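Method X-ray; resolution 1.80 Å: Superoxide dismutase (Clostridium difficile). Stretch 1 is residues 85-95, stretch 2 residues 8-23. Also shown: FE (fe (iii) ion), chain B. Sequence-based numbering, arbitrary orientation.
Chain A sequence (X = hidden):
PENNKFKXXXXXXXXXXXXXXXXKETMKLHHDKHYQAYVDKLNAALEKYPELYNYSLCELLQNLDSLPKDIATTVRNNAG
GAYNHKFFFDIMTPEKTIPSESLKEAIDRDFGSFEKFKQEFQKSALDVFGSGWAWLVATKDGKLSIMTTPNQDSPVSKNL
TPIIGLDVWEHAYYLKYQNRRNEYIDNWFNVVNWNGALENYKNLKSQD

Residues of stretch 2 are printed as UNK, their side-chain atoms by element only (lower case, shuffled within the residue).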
ATOM      1  N   HIS A  85       8.968  -8.529   8.750  1.00 17.49           N
ATOM      2  CA  HIS A  85      10.259  -7.986   8.344  1.00 16.86           C
ATOM      3  C   HIS A  85      11.414  -8.816   8.880  1.00 18.29           C
ATOM      4  O   HIS A  85      12.387  -9.050   8.165  1.00 17.74           O
ATOM      5  CB  HIS A  85      10.379  -6.509   8.722  1.00 16.82           C
ATOM      6  CG  HIS A  85       9.569  -5.631   7.827  1.00 17.27           C
ATOM      7  ND1 HIS A  85       8.221  -5.412   8.028  1.00 17.09           N
ATOM      8  CD2 HIS A  85       9.889  -4.993   6.675  1.00 19.06           C
ATOM      9  CE1 HIS A  85       7.756  -4.641   7.059  1.00 19.47           C
ATOM     10  NE2 HIS A  85       8.746  -4.378   6.224  1.00 19.72           N
ATOM     11  N   LYS A  86      11.312  -9.270  10.123  1.00 18.21           N
ATOM     12  CA  LYS A  86      12.341 -10.166  10.643  1.00 19.19           C
ATOM     13  C   LYS A  86      12.455 -11.371   9.713  1.00 18.84           C
ATOM     14  O   LYS A  86      13.559 -11.760   9.307  1.00 17.88           O
ATOM     15  CB  LYS A  86      12.032 -10.623  12.074  1.00 19.79           C
ATOM     16  CG  LYS A  86      13.162 -11.481  12.662  1.00 24.27           C
ATOM     17  CD  LYS A  86      12.730 -12.264  13.899  1.00 30.93           C
ATOM     18  CE  LYS A  86      12.234 -11.360  14.994  1.00 38.84           C
ATOM     19  NZ  LYS A  86      11.877 -12.122  16.231  1.00 46.33           N
ATOM     20  N   PHE A  87      11.309 -11.945   9.359  1.00 17.13           N
ATOM     21  CA  PHE A  87      11.251 -13.096   8.462  1.00 17.14           C
ATOM     22  C   PHE A  87      11.857 -12.775   7.095  1.00 18.80           C
ATOM     23  O   PHE A  87      12.649 -13.549   6.551  1.00 17.79           O
ATOM     24  CB  PHE A  87       9.788 -13.559   8.292  1.00 17.66           C
ATOM     25  CG  PHE A  87       9.631 -14.737   7.385  1.00 19.82           C
ATOM     26  CD1 PHE A  87       9.588 -16.025   7.903  1.00 20.78           C
ATOM     27  CD2 PHE A  87       9.539 -14.571   6.017  1.00 18.57           C
ATOM     28  CE1 PHE A  87       9.447 -17.112   7.071  1.00 20.47           C
ATOM     29  CE2 PHE A  87       9.410 -15.666   5.174  1.00 20.85           C
ATOM     30  CZ  PHE A  87       9.365 -16.935   5.701  1.00 20.34           C
ATOM     31  N   PHE A  88      11.474 -11.629   6.545  1.00 16.45           N
ATOM     32  CA  PHE A  88      11.919 -11.219   5.215  1.00 15.33           C
ATOM     33  C   PHE A  88      13.445 -11.042   5.132  1.00 15.21           C
ATOM     34  O   PHE A  88      14.083 -11.532   4.195  1.00 17.86           O
ATOM     35  CB  PHE A  88      11.201  -9.923   4.821  1.00 17.34           C
ATOM     36  CG  PHE A  88      11.497  -9.451   3.427  1.00 14.99           C
ATOM     37  CD1 PHE A  88      11.250 -10.265   2.333  1.00 15.05           C
ATOM     38  CD2 PHE A  88      11.997  -8.171   3.213  1.00 16.97           C
ATOM     39  CE1 PHE A  88      11.509  -9.825   1.032  1.00 16.31           C
ATOM     40  CE2 PHE A  88      12.264  -7.721   1.916  1.00 18.47           C
ATOM     41  CZ  PHE A  88      12.012  -8.543   0.829  1.00 16.45           C
ATOM     42  N   PHE A  89      14.026 -10.331   6.088  1.00 17.55           N
ATOM     43  CA  PHE A  89      15.474 -10.136   6.033  1.00 17.21           C
ATOM     44  C   PHE A  89      16.197 -11.471   6.240  1.00 20.37           C
ATOM     45  O   PHE A  89      17.243 -11.700   5.642  1.00 19.21           O
ATOM     46  CB  PHE A  89      15.927  -9.053   7.009  1.00 16.28           C
ATOM     47  CG  PHE A  89      15.324  -7.696   6.715  1.00 16.66           C
ATOM     48  CD1 PHE A  89      15.355  -7.182   5.419  1.00 18.16           C
ATOM     49  CD2 PHE A  89      14.721  -6.951   7.712  1.00 17.86           C
ATOM     50  CE1 PHE A  89      14.790  -5.940   5.131  1.00 19.22           C
ATOM     51  CE2 PHE A  89      14.162  -5.700   7.433  1.00 16.17           C
ATOM     52  CZ  PHE A  89      14.194  -5.201   6.142  1.00 15.59           C
ATOM     53  N   ASP A  90      15.608 -12.364   7.038  1.00 18.49           N
ATOM     54  CA  ASP A  90      16.193 -13.702   7.232  1.00 21.83           C
ATOM     55  C   ASP A  90      16.118 -14.595   5.992  1.00 23.74           C
ATOM     56  O   ASP A  90      16.931 -15.515   5.825  1.00 22.27           O
ATOM     57  CB  ASP A  90      15.532 -14.420   8.423  1.00 20.73           C
ATOM     58  CG  ASP A  90      16.106 -13.999   9.759  1.00 25.87           C
ATOM     59  OD1 ASP A  90      17.143 -13.301   9.786  1.00 23.55           O
ATOM     60  OD2 ASP A  90      15.511 -14.366  10.794  1.00 25.76           O
ATOM     61  N   ILE A  91      15.154 -14.335   5.113  1.00 18.29           N
ATOM     62  CA  ILE A  91      14.917 -15.221   3.980  1.00 17.30           C
ATOM     63  C   ILE A  91      15.699 -14.777   2.733  1.00 16.85           C
ATOM     64  O   ILE A  91      15.553 -15.344   1.651  1.00 18.63           O
ATOM     65  CB  ILE A  91      13.401 -15.378   3.673  1.00 17.15           C
ATOM     66  CG1 ILE A  91      13.115 -16.727   3.006  1.00 18.90           C
ATOM     67  CG2 ILE A  91      12.881 -14.228   2.803  1.00 18.77           C
ATOM     68  CD1 ILE A  91      13.595 -17.917   3.837  1.00 18.36           C
ATOM     69  N   MET A  92      16.534 -13.757   2.904  1.00 18.37           N
ATOM     70  CA  MET A  92      17.424 -13.327   1.833  1.00 17.00           C
ATOM     71  C   MET A  92      18.877 -13.530   2.249  1.00 16.28           C
ATOM     72  O   MET A  92      19.188 -13.572   3.439  1.00 17.50           O
ATOM     73  CB  MET A  92      17.174 -11.856   1.482  1.00 16.94           C
ATOM     74  CG  MET A  92      15.735 -11.592   0.981  1.00 17.60           C
ATOM     75  SD  MET A  92      15.526  -9.903   0.385  1.00 17.61           S
ATOM     76  CE  MET A  92      15.542  -8.983   1.910  1.00 18.33           C
ATOM     77  N   THR A  93      19.763 -13.646   1.263  1.00 17.69           N
ATOM     78  CA  THR A  93      21.185 -13.831   1.557  1.00 17.76           C
ATOM     79  C   THR A  93      22.043 -13.477   0.343  1.00 16.89           C
ATOM     80  O   THR A  93      21.621 -13.667  -0.798  1.00 18.29           O
ATOM     81  CB  THR A  93      21.482 -15.307   1.952  1.00 20.38           C
ATOM     82  OG1 THR A  93      22.885 -15.464   2.238  1.00 19.83           O
ATOM     83  CG2 THR A  93      21.089 -16.246   0.829  1.00 18.05           C
ATOM     84  N   PRO A  94      23.262 -12.973   0.588  1.00 17.16           N
ATOM     85  CA  PRO A  94      24.221 -12.772  -0.505  1.00 20.28           C
ATOM     86  C   PRO A  94      24.877 -14.081  -0.957  1.00 23.35           C
ATOM     87  O   PRO A  94      25.506 -14.112  -2.014  1.00 21.53           O
ATOM     88  CB  PRO A  94      25.268 -11.848   0.122  1.00 21.61           C
ATOM     89  CG  PRO A  94      25.226 -12.174   1.569  1.00 23.70           C
ATOM     90  CD  PRO A  94      23.773 -12.466   1.875  1.00 20.56           C
ATOM     91  N   GLU A  95      24.735 -15.141  -0.168  1.00 20.60           N
ATOM     92  CA  GLU A  95      25.293 -16.445  -0.543  1.00 21.83           C
ATOM     93  C   GLU A  95      24.471 -17.126  -1.635  1.00 24.78           C
ATOM     94  O   GLU A  95      23.269 -16.892  -1.760  1.00 23.54           O
ATOM     95  CB  GLU A  95      25.389 -17.355   0.684  1.00 23.26           C
ATOM     96  CG  GLU A  95      26.108 -16.718   1.872  1.00 24.41           C
ATOM     97  CD  GLU A  95      27.483 -16.154   1.516  1.00 30.98           C
ATOM     98  OE1 GLU A  95      28.205 -16.777   0.708  1.00 32.11           O
ATOM     99  OE2 GLU A  95      27.848 -15.084   2.051  1.00 31.55           O
ATOM    100  N   UNK A   8      14.393  -5.132  17.397  1.00 21.86           N
ATOM    101  CA  UNK A   8      14.734  -5.284  15.992  1.00 19.10           C
ATOM    102  C   UNK A   8      15.937  -6.214  15.865  1.00 23.62           C
ATOM    103  O   UNK A   8      16.981  -5.970  16.465  1.00 24.07           O
ATOM    104  c   UNK A   8      13.834  -3.051  15.264  1.00 27.03           C
ATOM    105  c   UNK A   8      15.086  -3.922  15.374  1.00 25.12           C
ATOM    106  c   UNK A   8      15.758  -4.107  14.030  1.00 25.89           C
ATOM    107  N   UNK A   9      15.790  -7.281  15.091  1.00 21.36           N
ATOM    108  CA  UNK A   9      16.913  -8.167  14.809  1.00 20.56           C
ATOM    109  C   UNK A   9      17.883  -7.464  13.861  1.00 22.12           C
ATOM    110  O   UNK A   9      17.479  -6.961  12.810  1.00 20.15           O
ATOM    111  n   UNK A   9      17.476 -14.155  12.842  1.00 29.71           N
ATOM    112  c   UNK A   9      16.416  -9.472  14.187  1.00 21.88           C
ATOM    113  c   UNK A   9      18.058 -12.807  13.102  1.00 28.94           C
ATOM    114  c   UNK A   9      16.964 -11.806  13.452  1.00 26.33           C
ATOM    115  c   UNK A   9      17.530 -10.440  13.795  1.00 22.12           C
ATOM    116  N   UNK A  10      19.171  -7.405  14.234  1.00 22.58           N
ATOM    117  CA  UNK A  10      20.140  -6.755  13.343  1.00 21.85           C
ATOM    118  C   UNK A  10      20.162  -7.435  11.982  1.00 20.40           C
ATOM    119  O   UNK A  10      20.014  -8.652  11.897  1.00 22.01           O
ATOM    120  c   UNK A  10      21.091  -7.112  15.518  1.00 24.70           C
ATOM    121  c   UNK A  10      21.478  -6.963  14.070  1.00 25.04           C
ATOM    122  c   UNK A  10      19.794  -7.881  15.483  1.00 23.93           C
ATOM    123  N   UNK A  11      20.334  -6.655  10.923  1.00 22.62           N
ATOM    124  CA  UNK A  11      20.394  -7.216   9.578  1.00 19.56           C
ATOM    125  C   UNK A  11      21.468  -8.305   9.538  1.00 22.42           C
ATOM    126  O   UNK A  11      22.568  -8.108  10.053  1.00 25.01           O
ATOM    127  c   UNK A  11      20.935  -5.425   6.159  1.00 19.64           C
ATOM    128  c   UNK A  11      20.694  -6.122   8.551  1.00 19.24           C
ATOM    129  c   UNK A  11      18.853  -6.628   6.903  1.00 20.25           C
ATOM    130  c   UNK A  11      20.372  -6.482   7.104  1.00 23.03           C
ATOM    131  N   UNK A  12      21.141  -9.465   8.955  1.00 22.93           N
ATOM    132  CA  UNK A  12      22.043 -10.631   8.992  1.00 23.61           C
ATOM    133  C   UNK A  12      23.223 -10.578   8.007  1.00 27.12           C
ATOM    134  O   UNK A  12      23.926 -11.579   7.858  1.00 24.24           O
ATOM    135  c   UNK A  12      19.801  -9.816   8.451  1.00 22.91           C
ATOM    136  c   UNK A  12      19.703 -11.281   8.770  1.00 25.09           C
ATOM    137  c   UNK A  12      21.123 -11.806   8.617  1.00 26.87           C
ATOM    138  N   UNK A  13      23.416  -9.449   7.334  1.00 25.33           N
ATOM    139  CA  UNK A  13      24.477  -9.289   6.337  1.00 22.87           C
ATOM    140  C   UNK A  13      24.674  -7.789   6.160  1.00 24.76           C
ATOM    141  O   UNK A  13      23.917  -6.996   6.717  1.00 22.19           O
ATOM    142  c   UNK A  13      21.784 -10.992   5.050  1.00 22.21           C
ATOM    143  o   UNK A  13      18.453  -9.701   4.201  1.00 19.70           O
ATOM    144  c   UNK A  13      20.406 -10.936   4.864  1.00 21.19           C
ATOM    145  c   UNK A  13      24.089  -9.950   5.003  1.00 22.86           C
ATOM    146  c   UNK A  13      20.612  -8.669   4.087  1.00 23.05           C
ATOM    147  c   UNK A  13      19.825  -9.772   4.379  1.00 21.24           C
ATOM    148  c   UNK A  13      22.594  -9.897   4.760  1.00 22.64           C
ATOM    149  c   UNK A  13      21.994  -8.739   4.282  1.00 22.32           C
ATOM    150  N   UNK A  14      25.685  -7.394   5.394  1.00 23.31           N
ATOM    151  CA  UNK A  14      25.942  -5.978   5.169  1.00 24.29           C
ATOM    152  C   UNK A  14      24.768  -5.339   4.422  1.00 21.45           C
ATOM    153  O   UNK A  14      24.070  -6.016   3.665  1.00 20.42           O
ATOM    154  c   UNK A  14      27.228  -5.798   4.375  1.00 26.53           C
ATOM    155  N   UNK A  15      24.572  -4.038   4.606  1.00 22.97           N
ATOM    156  CA  UNK A  15      23.441  -3.363   3.972  1.00 21.55           C
ATOM    157  C   UNK A  15      23.539  -3.331   2.445  1.00 23.12           C
ATOM    158  O   UNK A  15      22.520  -3.206   1.765  1.00 22.85           O
ATOM    159  c   UNK A  15      21.554  -1.878   8.498  1.00 26.17           C
ATOM    160  c   UNK A  15      23.438  -2.158   7.049  1.00 24.19           C
ATOM    161  c   UNK A  15      20.754  -1.639   7.402  1.00 21.94           C
ATOM    162  c   UNK A  15      21.295  -1.677   6.131  1.00 21.37           C
ATOM    163  o   UNK A  15      21.020  -1.848   9.768  1.00 26.12           O
ATOM    164  c   UNK A  15      23.237  -1.952   4.540  1.00 21.94           C
ATOM    165  c   UNK A  15      22.646  -1.924   5.933  1.00 24.47           C
ATOM    166  c   UNK A  15      22.905  -2.135   8.327  1.00 25.93           C
ATOM    167  N   UNK A  16      24.753  -3.452   1.904  1.00 20.65           N
ATOM    168  CA  UNK A  16      24.935  -3.511   0.458  1.00 19.51           C
ATOM    169  C   UNK A  16      25.118  -4.942  -0.071  1.00 19.49           C
ATOM    170  O   UNK A  16      25.456  -5.148  -1.237  1.00 19.60           O
ATOM    171  c   UNK A  16      26.113  -2.614   0.019  1.00 24.09           C
ATOM    172  c   UNK A  16      27.462  -3.107   0.541  1.00 32.28           C
ATOM    173  o   UNK A  16      27.494  -4.083   1.319  1.00 26.10           O
ATOM    174  o   UNK A  16      28.497  -2.515   0.168  1.00 29.97           O
ATOM    175  N   UNK A  17      24.876  -5.932   0.783  1.00 22.31           N
ATOM    176  CA  UNK A  17      25.164  -7.325   0.433  1.00 22.23           C
ATOM    177  C   UNK A  17      24.249  -7.876  -0.660  1.00 24.01           C
ATOM    178  O   UNK A  17      24.604  -8.833  -1.351  1.00 21.01           O
ATOM    179  c   UNK A  17      25.107  -8.215   1.684  1.00 19.98           C
ATOM    180  N   UNK A  18      23.080  -7.259  -0.831  1.00 19.18           N
ATOM    181  CA  UNK A  18      22.106  -7.745  -1.798  1.00 18.28           C
ATOM    182  C   UNK A  18      22.119  -6.970  -3.121  1.00 19.69           C
ATOM    183  O   UNK A  18      21.290  -7.207  -3.998  1.00 18.81           O
ATOM    184  c   UNK A  18      19.112  -8.458   0.639  1.00 19.24           C
ATOM    185  c   UNK A  18      20.697  -7.718  -1.178  1.00 19.17           C
ATOM    186  c   UNK A  18      20.581  -8.450   0.160  1.00 19.28           C
ATOM    187  c   UNK A  18      21.126  -9.887   0.054  1.00 19.52           C
ATOM    188  N   UNK A  19      23.068  -6.052  -3.268  1.00 20.93           N
ATOM    189  CA  UNK A  19      23.288  -5.392  -4.553  1.00 21.80           C
ATOM    190  C   UNK A  19      23.771  -6.419  -5.585  1.00 24.54           C
ATOM    191  O   UNK A  19      24.509  -7.341  -5.247  1.00 25.21           O
ATOM    192  c   UNK A  19      23.525  -1.927  -3.887  1.00 32.00           C
ATOM    193  c   UNK A  19      23.984  -3.246  -3.308  1.00 24.79           C
ATOM    194  o   UNK A  19      23.622  -0.880  -3.199  1.00 28.32           O
ATOM    195  o   UNK A  19      23.055  -1.943  -5.044  1.00 40.40           O
ATOM    196  c   UNK A  19      24.324  -4.270  -4.393  1.00 22.29           C
ATOM    197  N   UNK A  20      23.383  -6.251  -6.856  1.00 21.77           N
ATOM    198  CA  UNK A  20      22.609  -5.119  -7.370  1.00 24.98           C
ATOM    199  C   UNK A  20      21.120  -5.423  -7.434  1.00 24.74           C
ATOM    200  O   UNK A  20      20.417  -4.770  -8.189  1.00 28.36           O
ATOM    201  c   UNK A  20      23.858  -7.114  -7.952  1.00 26.91           C
ATOM    202  c   UNK A  20      23.331  -6.425  -9.186  1.00 25.43           C
ATOM    203  c   UNK A  20      23.135  -4.997  -8.794  1.00 27.44           C
ATOM    204  N   UNK A  21      20.647  -6.400  -6.669  1.00 21.87           N
ATOM    205  CA  UNK A  21      19.239  -6.785  -6.748  1.00 19.88           C
ATOM    206  C   UNK A  21      18.342  -5.911  -5.882  1.00 19.55           C
ATOM    207  O   UNK A  21      17.208  -5.589  -6.262  1.00 21.27           O
ATOM    208  c   UNK A  21      22.027 -10.520  -7.205  1.00 26.32           C
ATOM    209  o   UNK A  21      22.744 -11.461  -9.278  1.00 34.04           O
ATOM    210  c   UNK A  21      20.060  -9.124  -7.142  1.00 20.80           C
ATOM    211  c   UNK A  21      21.128  -9.737  -6.500  1.00 24.30           C
ATOM    212  c   UNK A  21      21.858 -10.685  -8.564  1.00 29.76           C
ATOM    213  c   UNK A  21      20.811 -10.077  -9.221  1.00 28.72           C
ATOM    214  c   UNK A  21      19.923  -9.298  -8.511  1.00 24.59           C
ATOM    215  c   UNK A  21      19.087  -8.258  -6.378  1.00 19.95           C
ATOM    216  N   UNK A  22      18.850  -5.549  -4.710  1.00 19.29           N
ATOM    217  CA  UNK A  22      18.194  -4.589  -3.833  1.00 17.86           C
ATOM    218  C   UNK A  22      19.236  -3.577  -3.392  1.00 22.77           C
ATOM    219  O   UNK A  22      20.294  -3.949  -2.894  1.00 20.85           O
ATOM    220  c   UNK A  22      16.569  -6.336  -3.062  1.00 18.65           C
ATOM    221  c   UNK A  22      15.943  -7.131  -1.913  1.00 21.88           C
ATOM    222  c   UNK A  22      16.899  -4.235  -1.693  1.00 19.44           C
ATOM    223  c   UNK A  22      17.569  -5.273  -2.602  1.00 19.47           C
ATOM    224  N   UNK A  23      18.934  -2.298  -3.570  1.00 20.27           N
ATOM    225  CA  UNK A  23      19.895  -1.240  -3.259  1.00 21.30           C
ATOM    226  C   UNK A  23      20.153  -1.041  -1.767  1.00 20.15           C
ATOM    227  O   UNK A  23      19.269  -1.229  -0.924  1.00 19.37           O
ATOM    228  o   UNK A  23      17.769   1.420  -2.846  1.00 21.34           O
ATOM    229  c   UNK A  23      17.997   0.387  -3.503  1.00 20.72           C
ATOM    230  o   UNK A  23      17.114  -0.423  -3.863  1.00 21.77           O
ATOM    231  c   UNK A  23      19.424   0.076  -3.873  1.00 19.88           C
TER
HETATM  232 FE    FE B   1       8.433  -3.656   4.136  1.00 25.18          FE
HETATM  233  O   HOH W   1       6.244  -4.069   4.255  1.00 16.43           O

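Position 8 carries three carbons, one bearing the other two, and none comes within reach of stretch 1; this branched stub is V8. Position 9 has four carbons in a row ending in a nitrogen, all four chi angles t. The nitrogen lies 2.8 Å from D90 OD2, as a cation facing a carboxylate should, so the residue is K9. Its NZ forms a salt bridge to D90, with a second, weak hydrogen bond from K9 NZ to D90 OD1 at 3.2 Å, while its CD packs 3.9 Å from K86 CG, so two lysines share an aliphatic contact although their charges are alike.

At position 10, three carbons close a ring onto the backbone N, out of reach of stretch 1: P10. Position 11 has four carbons forked at the second, one of them 3.7 Å from F89 CG, which makes it L11. Its CA-to-CB bond points sideways, but the end comes nearer, and CD1 sits 4.1 Å from the centroid of the F89 ring, an off-centre CH-pi contact. Position 12 is again a three-carbon ring closed on N, here touching D90 and F89: P12, whose CG is 3.4 Å from D90 OD1.

Position 13 shows one carbon, then a six-carbon ring bearing an oxygen that stops 2.7 Å from F89 O. This is Y13. Its OH donates to that carbonyl near the end of the helix, where F89 O otherwise receives only a weak hydrogen bond from M92 N within stretch 1. The ring also lies against the backbone beyond, Y13 CE2 being 3.2 Å from M92 O, and P94 CD is 4.0 Å from Y13 CD2.

A lone carbon at position 14, pointing sideways and not touching stretch 1, gives A14. Position 15 has one carbon, then a six-carbon ring bearing one oxygen, far from stretch 1: Y15. Position 16 has two carbons, the second with two oxygens, and is D16, also out of reach. Position 17 has a single carbon pointing toward stretch 1, its CB 4.0 Å from P94 CB: A17. It closes a type I turn that begins at A14, and A17 O approaches P94 CB to 3.4 Å.

Position 18, four carbons forked at the second, reaches both M92 and P94. It is L18, with CD1 3.8 Å from M92 CE and CD2 4.1 Å from P94 CD. Position 19 has three carbons, the third with two oxygens: E19. Position 20 has three carbons closing a ring on N after a cis peptide: P20. Position 21, one carbon, then a six-carbon ring bearing one oxygen, is Y21. None of these three touches stretch 1. Position 22 has four carbons forked at the first, one arm two carbons long: I22, whose CD1 meets M92 SD at 3.6 Å. Position 23, two carbons, the second carrying two oxygens, out of reach of stretch 1, is D23, which caps the helix that follows.

The contact pairs a salt bridge between K9 and D90 with apolar packing around F89, M92 and P94. Within that cluster, Y13 joins its hydroxyl to a carbonyl. Stretch 2 makes the contact without regular helix or strand.

Stretch 2 (8-23) VKPLPYAYDALEPYID
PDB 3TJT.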